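Local coordinates for protein SSD1 (Saccharomyces cerevisiae S288C, PDB 7AM1), which binds mRNA untranslated regions and can repress translation as a non-enzymatic member of the RNase II family, and is implicated in control of the G1 phase, at residues Gly28-Asn33 with Lys58-Ala63; Arg289-Ile292 with Pro297-Ile300; Leu301-Gly306 with Ile318-Asn323. One frame throughout, in Å; residues are numbered along the deposited sequence.

Contact 1 of 3, residues Gly28-Asn33 with Lys58-Ala63; sequences GILRVN and KDRNRA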
# COMPACT_ATOMS: atom_id res chain seq x y z
N GLY A 28 19.21 -11.87 3.38
CA GLY A 28 17.85 -11.56 2.97
C GLY A 28 17.20 -10.64 3.97
O GLY A 28 17.75 -10.33 5.03
N ILE A 29 15.99 -10.20 3.61
CA ILE A 29 15.22 -9.25 4.40
C ILE A 29 14.22 -10.02 5.24
O ILE A 29 13.48 -10.87 4.73
CB ILE A 29 14.52 -8.23 3.49
CG1 ILE A 29 15.55 -7.40 2.71
CG2 ILE A 29 13.62 -7.33 4.30
CD1 ILE A 29 16.35 -6.44 3.58
N LEU A 30 14.21 -9.74 6.54
CA LEU A 30 13.31 -10.42 7.47
C LEU A 30 11.92 -9.77 7.42
O LEU A 30 11.80 -8.55 7.46
CB LEU A 30 13.87 -10.36 8.89
CG LEU A 30 13.09 -11.11 9.97
CD1 LEU A 30 13.71 -12.48 10.22
CD2 LEU A 30 13.05 -10.30 11.25
N ARG A 31 10.88 -10.60 7.37
CA ARG A 31 9.50 -10.13 7.43
C ARG A 31 8.74 -11.03 8.39
O ARG A 31 8.67 -12.25 8.19
CB ARG A 31 8.86 -10.15 6.05
CG ARG A 31 9.58 -9.31 5.00
CD ARG A 31 9.31 -7.82 5.15
NE ARG A 31 9.91 -7.03 4.08
CZ ARG A 31 10.21 -5.73 4.18
NH1 ARG A 31 9.95 -5.07 5.30
NH2 ARG A 31 10.76 -5.10 3.16
N VAL A 32 8.16 -10.44 9.43
CA VAL A 32 7.42 -11.20 10.43
C VAL A 32 5.99 -11.37 9.96
O VAL A 32 5.40 -10.45 9.35
CB VAL A 32 7.50 -10.54 11.82
CG1 VAL A 32 8.80 -9.72 11.96
CG2 VAL A 32 6.28 -9.69 12.09
N ASN A 33 5.42 -12.55 10.20
CA ASN A 33 4.02 -12.81 9.88
C ASN A 33 3.13 -12.07 10.87
O ASN A 33 3.06 -12.44 12.05
CB ASN A 33 3.74 -14.31 9.90
N LYS A 58 13.51 -17.92 19.01
CA LYS A 58 14.93 -18.25 19.13
C LYS A 58 15.64 -18.13 17.79
O LYS A 58 16.69 -17.49 17.69
CB LYS A 58 15.10 -19.67 19.69
CG LYS A 58 16.56 -20.13 19.78
CD LYS A 58 16.68 -21.56 20.30
N ASP A 59 15.08 -18.74 16.75
CA ASP A 59 15.73 -18.73 15.44
C ASP A 59 15.70 -17.35 14.79
O ASP A 59 16.55 -17.07 13.94
CB ASP A 59 15.08 -19.77 14.53
CG ASP A 59 15.40 -21.20 14.95
OD1 ASP A 59 16.30 -21.38 15.80
OD2 ASP A 59 14.75 -22.14 14.44
N ARG A 60 14.75 -16.50 15.16
CA ARG A 60 14.75 -15.12 14.68
C ARG A 60 15.88 -14.32 15.32
O ARG A 60 16.33 -13.33 14.75
CB ARG A 60 13.41 -14.45 14.97
CG ARG A 60 13.23 -13.13 14.22
CD ARG A 60 11.94 -12.46 14.62
NE ARG A 60 10.81 -13.37 14.48
CZ ARG A 60 9.56 -13.05 14.75
NH1 ARG A 60 9.27 -11.83 15.18
NH2 ARG A 60 8.60 -13.95 14.60
N ASN A 61 16.31 -14.73 16.51
CA ASN A 61 17.49 -14.20 17.18
C ASN A 61 17.48 -12.67 17.23
O ASN A 61 18.46 -12.00 16.89
CB ASN A 61 18.77 -14.70 16.52
CG ASN A 61 19.96 -14.61 17.44
OD1 ASN A 61 19.82 -14.27 18.61
ND2 ASN A 61 21.14 -14.92 16.92
N ARG A 62 16.37 -12.11 17.70
CA ARG A 62 16.26 -10.70 18.06
C ARG A 62 16.27 -9.78 16.85
O ARG A 62 16.32 -8.55 17.02
CB ARG A 62 17.38 -10.31 19.04
CG ARG A 62 17.42 -11.20 20.28
CD ARG A 62 18.75 -11.14 21.02
NE ARG A 62 19.82 -11.78 20.25
CZ ARG A 62 21.03 -11.25 20.05
NH1 ARG A 62 21.35 -10.08 20.59
NH2 ARG A 62 21.92 -11.92 19.33
N ALA A 63 16.21 -10.31 15.64
CA ALA A 63 16.12 -9.46 14.46
C ALA A 63 14.76 -8.77 14.42
O ALA A 63 13.77 -9.26 14.97
CB ALA A 63 16.33 -10.28 13.18
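Leu-30 and Ala-63 mark the closest backbone approach, their CA atoms 7.6 Å apart, so strand 26-32 faces the weakly bonded end of helix 56-60 and the turn after it through side chains, with no hydrogen bond joining the two segments. After Arg-60 the chain leaves the helix through a type I' turn from Arg-60 to Ala-63, whose two end residues both have CB toward the strand. CD2 of Leu-30 rests on Ala-63 CB at 3.8 Å, while its CD1 lies 4.1 Å from Arg-60 CG. With CG anti to the backbone N (chi1 -167°) and a bend at chi3 (-52°), the Arg-60 chain runs at about a right angle to Leu-30 and then to Val-32. Its guanidinium is covered on one face by Val-32 CB, and Val-32 CG1 comes to 3.9 Å from Arg-60 NH1. The polar end is held beyond the segments, where NH2 donates to the carbonyl O of Arg-37. Were this arginine an alanine, Val-32 would probably lose the guanidinium lying over it, and the Arg-37 carbonyl the bond from NH2. Within the turn, Arg-62 grips Asn-61 OD1 side-on through NE, at 3.0 Å, and through NH2, both from the same face of the amide. The sheet that holds strand 26-32 probably belongs to the first of the OB-fold cold-shock domains found in this family. The CG-CD stem of Arg-60 packs on Leu-30 and its guanidinium lies against Val-32, so the charged group is partly laid on an apolar surface while NH2 is satisfied by the Arg-37 carbonyl.

Contact 2 of 3, residues Arg289-Ile292 with Pro297-Ile300; sequences RWPI and PFGI
Arg-289 and Phe-298 form an antiparallel hydrogen-bonded pair at the loop end of a β-hairpin, where strand 281-289 turns back into strand 298-307 in cold-shock domain 2, an OB-fold domain. Phe-298 N donates to Arg-289 O at 2.7 Å, and Arg-289 N returns a longer bond of 3.2 Å to Phe-298 O. From CB, the Arg-289 chain sets out with CG between the backbone N and the carbonyl carbon (chi1 64°), which puts CG 3.8 Å from Phe-298 CB. CD then carries the extended chain on to NE, 4.0 Å from Phe-298 CD2. CZ settles 3.5 Å from the same CD2, NH1 also comes within 3.8 Å of it, and NH2 reaches both CD2 and CE2 of Phe-298. The guanidinium therefore lies flat on the ring, its plane turned by only 10°, in an off-centre cation-pi stack. Pro-291 CD meets the edge of that ring near its plane, 4.1 Å from Phe-298 CD2. Beyond this pair, toward the loop, Trp-290 lies alongside Pro-297 and its NE1 donates to Ser-294 O. Pro-297 CD makes a CH-pi contact over the face of the Trp-290 six-membered ring, 3.5 Å from its centroid and 3° off the normal.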
# COMPACT_ATOMS: atom_id res chain seq x y z
N ARG A 289 18.39 -1.64 22.52
CA ARG A 289 19.26 -2.80 22.64
C ARG A 289 18.41 -4.04 22.83
O ARG A 289 17.27 -3.97 23.30
CB ARG A 289 20.24 -2.66 23.81
CG ARG A 289 19.57 -2.61 25.17
CD ARG A 289 20.53 -2.21 26.30
NE ARG A 289 19.89 -2.40 27.60
CZ ARG A 289 19.86 -3.55 28.27
NH1 ARG A 289 20.44 -4.64 27.78
NH2 ARG A 289 19.23 -3.61 29.43
N TRP A 290 18.98 -5.18 22.45
CA TRP A 290 18.33 -6.47 22.67
C TRP A 290 19.41 -7.52 22.78
O TRP A 290 19.83 -8.13 21.78
CB TRP A 290 17.35 -6.81 21.54
CG TRP A 290 16.42 -7.94 21.89
CD1 TRP A 290 16.48 -8.74 22.99
CD2 TRP A 290 15.30 -8.38 21.12
NE1 TRP A 290 15.46 -9.66 22.95
CE2 TRP A 290 14.72 -9.46 21.81
CE3 TRP A 290 14.74 -7.97 19.91
CZ2 TRP A 290 13.61 -10.13 21.33
CZ3 TRP A 290 13.62 -8.64 19.44
CH2 TRP A 290 13.07 -9.71 20.15
N PRO A 291 19.93 -7.76 23.98
CA PRO A 291 20.98 -8.76 24.17
C PRO A 291 20.38 -10.16 24.26
O PRO A 291 19.18 -10.35 24.44
CB PRO A 291 21.63 -8.35 25.49
CG PRO A 291 20.50 -7.72 26.27
CD PRO A 291 19.58 -7.08 25.25
N ILE A 292 21.26 -11.16 24.12
CA ILE A 292 20.82 -12.55 24.19
C ILE A 292 20.23 -12.88 25.55
O ILE A 292 19.51 -13.88 25.68
CB ILE A 292 21.99 -13.50 23.85
CG1 ILE A 292 23.09 -13.39 24.91
CG2 ILE A 292 22.52 -13.22 22.46
CD1 ILE A 292 24.28 -14.30 24.64
N PRO A 297 13.24 -6.77 23.56
CA PRO A 297 14.12 -5.62 23.37
C PRO A 297 13.87 -4.56 24.43
O PRO A 297 12.82 -4.51 25.07
CB PRO A 297 13.75 -5.12 21.97
CG PRO A 297 12.33 -5.54 21.78
CD PRO A 297 12.18 -6.84 22.52
N PHE A 298 14.88 -3.73 24.62
CA PHE A 298 14.79 -2.54 25.46
C PHE A 298 14.77 -1.31 24.57
O PHE A 298 15.36 -1.30 23.49
CB PHE A 298 15.95 -2.47 26.46
CG PHE A 298 15.98 -3.62 27.43
CD1 PHE A 298 15.25 -3.57 28.61
CD2 PHE A 298 16.74 -4.75 27.17
CE1 PHE A 298 15.28 -4.63 29.51
CE2 PHE A 298 16.77 -5.81 28.06
CZ PHE A 298 16.04 -5.75 29.23
N GLY A 299 14.11 -0.26 25.04
CA GLY A 299 13.94 0.94 24.24
C GLY A 299 13.84 2.20 25.08
O GLY A 299 14.01 2.15 26.30
N ILE A 300 13.58 3.33 24.42
CA ILE A 300 13.44 4.61 25.10
C ILE A 300 12.15 5.26 24.62
O ILE A 300 11.63 4.96 23.54
CB ILE A 300 14.64 5.54 24.80
CG1 ILE A 300 14.73 5.83 23.30
CG2 ILE A 300 15.94 4.90 25.27
CD1 ILE A 300 15.84 6.80 22.90

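Contact 3 of 3, residues Leu301-Gly306 with Ile318-Asn323; sequences LVSELG and ILRDNN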
# COMPACT_ATOMS: atom_id res chain seq x y z
N LEU A 301 11.64 6.18 25.44
CA LEU A 301 10.51 7.01 25.03
C LEU A 301 11.03 8.23 24.30
O LEU A 301 11.93 8.92 24.79
CB LEU A 301 9.66 7.44 26.23
CG LEU A 301 8.83 6.36 26.91
CD1 LEU A 301 8.00 6.98 28.02
CD2 LEU A 301 7.93 5.67 25.90
N VAL A 302 10.46 8.50 23.13
CA VAL A 302 10.83 9.65 22.33
C VAL A 302 9.86 10.80 22.51
O VAL A 302 10.28 11.95 22.65
CB VAL A 302 10.93 9.24 20.84
CG1 VAL A 302 11.11 10.48 19.97
CG2 VAL A 302 12.07 8.25 20.64
N SER A 303 8.56 10.52 22.54
CA SER A 303 7.57 11.57 22.61
C SER A 303 6.28 11.05 23.23
O SER A 303 6.01 9.85 23.24
CB SER A 303 7.27 12.15 21.22
OG SER A 303 8.46 12.55 20.56
N GLU A 304 5.50 11.99 23.77
CA GLU A 304 4.10 11.77 24.12
C GLU A 304 3.26 12.54 23.12
O GLU A 304 3.36 13.76 23.03
CB GLU A 304 3.81 12.24 25.54
CG GLU A 304 2.38 11.97 26.00
CD GLU A 304 2.15 12.42 27.43
OE1 GLU A 304 3.14 12.74 28.12
OE2 GLU A 304 0.97 12.44 27.86
N LEU A 305 2.43 11.82 22.36
CA LEU A 305 1.70 12.44 21.26
C LEU A 305 0.40 13.08 21.72
O LEU A 305 0.03 14.15 21.21
CB LEU A 305 1.42 11.40 20.17
CG LEU A 305 2.64 10.82 19.46
CD1 LEU A 305 2.19 9.92 18.31
CD2 LEU A 305 3.58 11.91 18.96
N GLY A 306 -0.32 12.45 22.65
CA GLY A 306 -1.57 12.97 23.14
C GLY A 306 -2.63 11.89 23.18
O GLY A 306 -2.33 10.69 23.14
N ILE A 318 0.32 8.36 12.98
CA ILE A 318 0.59 7.65 11.74
C ILE A 318 1.90 8.12 11.13
O ILE A 318 2.72 7.31 10.67
CB ILE A 318 -0.58 7.82 10.75
CG1 ILE A 318 -1.79 7.02 11.25
CG2 ILE A 318 -0.16 7.40 9.33
CD1 ILE A 318 -3.08 7.34 10.54
N LEU A 319 2.13 9.43 11.12
CA LEU A 319 3.36 9.97 10.54
C LEU A 319 4.59 9.51 11.32
O LEU A 319 5.57 9.05 10.73
CB LEU A 319 3.29 11.49 10.47
CG LEU A 319 2.38 12.08 9.39
CD1 LEU A 319 2.19 13.57 9.61
CD2 LEU A 319 2.94 11.82 8.00
N ARG A 320 4.55 9.64 12.65
CA ARG A 320 5.70 9.26 13.47
C ARG A 320 5.97 7.77 13.39
O ARG A 320 7.13 7.34 13.35
CB ARG A 320 5.48 9.63 14.94
CG ARG A 320 5.16 11.07 15.27
CD ARG A 320 6.35 11.98 15.14
NE ARG A 320 5.94 13.37 15.25
CZ ARG A 320 5.77 14.00 16.41
NH1 ARG A 320 5.99 13.37 17.56
NH2 ARG A 320 5.39 15.27 16.44
N ASP A 321 4.91 6.95 13.44
CA ASP A 321 5.09 5.51 13.36
C ASP A 321 5.77 5.12 12.06
O ASP A 321 6.46 4.10 11.99
CB ASP A 321 3.75 4.79 13.47
CG ASP A 321 3.91 3.30 13.68
OD1 ASP A 321 4.73 2.89 14.54
OD2 ASP A 321 3.20 2.53 13.01
N ASN A 322 5.57 5.92 11.01
CA ASN A 322 6.24 5.72 9.74
C ASN A 322 7.44 6.64 9.55
O ASN A 322 7.84 6.89 8.41
CB ASN A 322 5.22 5.86 8.61
CG ASN A 322 4.23 4.72 8.59
OD1 ASN A 322 4.57 3.60 8.21
ND2 ASN A 322 3.01 4.98 9.04
N ASN A 323 8.00 7.16 10.65
CA ASN A 323 9.33 7.77 10.65
C ASN A 323 9.38 9.13 9.96
O ASN A 323 10.43 9.55 9.48
CB ASN A 323 10.36 6.83 10.02
CG ASN A 323 10.41 5.49 10.72
OD1 ASN A 323 10.88 5.40 11.85
ND2 ASN A 323 9.85 4.46 10.09
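Arg-320 and Leu-305 meet because both place CG anti to their own carbonyl carbon (chi1 -56° and -65°), and because the arginine chain then bends at chi2 (-73°) toward the strand. The two side chains run antiparallel, each passing alongside the other. Leu-305 CD2 meets the guanidinium obliquely and stands 3.1 Å from Arg-320 NH1, a very tight approach for a carbon and a nitrogen, so its exact length is doubtful. The leucine methyl also lies 4.1 Å from Arg-320 CG, so it touches the stem as well as the head group. Ser-303 OG stands 4.0 Å from Arg-320 NH1, a van der Waals approach. The charge of Arg-320 is met within its own helix, where NE forms a salt bridge with Asp-316 OD1. This is where cold-shock domain 2 passes from its last strand, 298-307, to helix 311-321, on whose residues Thr-313, Asp-316 and Ser-317 the Leu-305 side chain also packs. The strand carries a classic beta bulge, Val-302 and Ser-303 both facing Val-284 on the adjacent strand. The helix ends in a Schellman motif with Asn-323, at positive phi, as the C-prime residue; Asn-323 N bonds Arg-320 O at 2.8 Å, with Phe-324 N bonded to Leu-319 O. One turn back, Ile-318 O accepts both Asn-322 N and Asn-322 ND2, the two donors arriving from opposite faces of its carbonyl plane. The Asn-322 side-chain amide also bonds to helix 689-725, ND2 to Gln-712 OE1 and OD1 to Gln-708 NE2.

Followed from the N terminus, the three contacts come in series, with none nested in or crossing another. Contact 1 closes the longest loop, bringing the chain that leaves helix 56-60 back against strand 26-32 in the first OB-like sheet. Contact 2 closes a short hairpin loop at one end of the cold-shock domain 2 sheet. Contact 3 follows directly along strand 298-307, which both use, and folds helix 311-321 back on the strand. Contacts 1 and 2 touch, Arg-62 NH1 lying 2.7 Å from Trp-290 O, a probable hydrogen bond between cold-shock domain 2 and what is probably the first cold-shock domain. Contacts 1 and 3 stay about 11 Å apart at their nearest atoms.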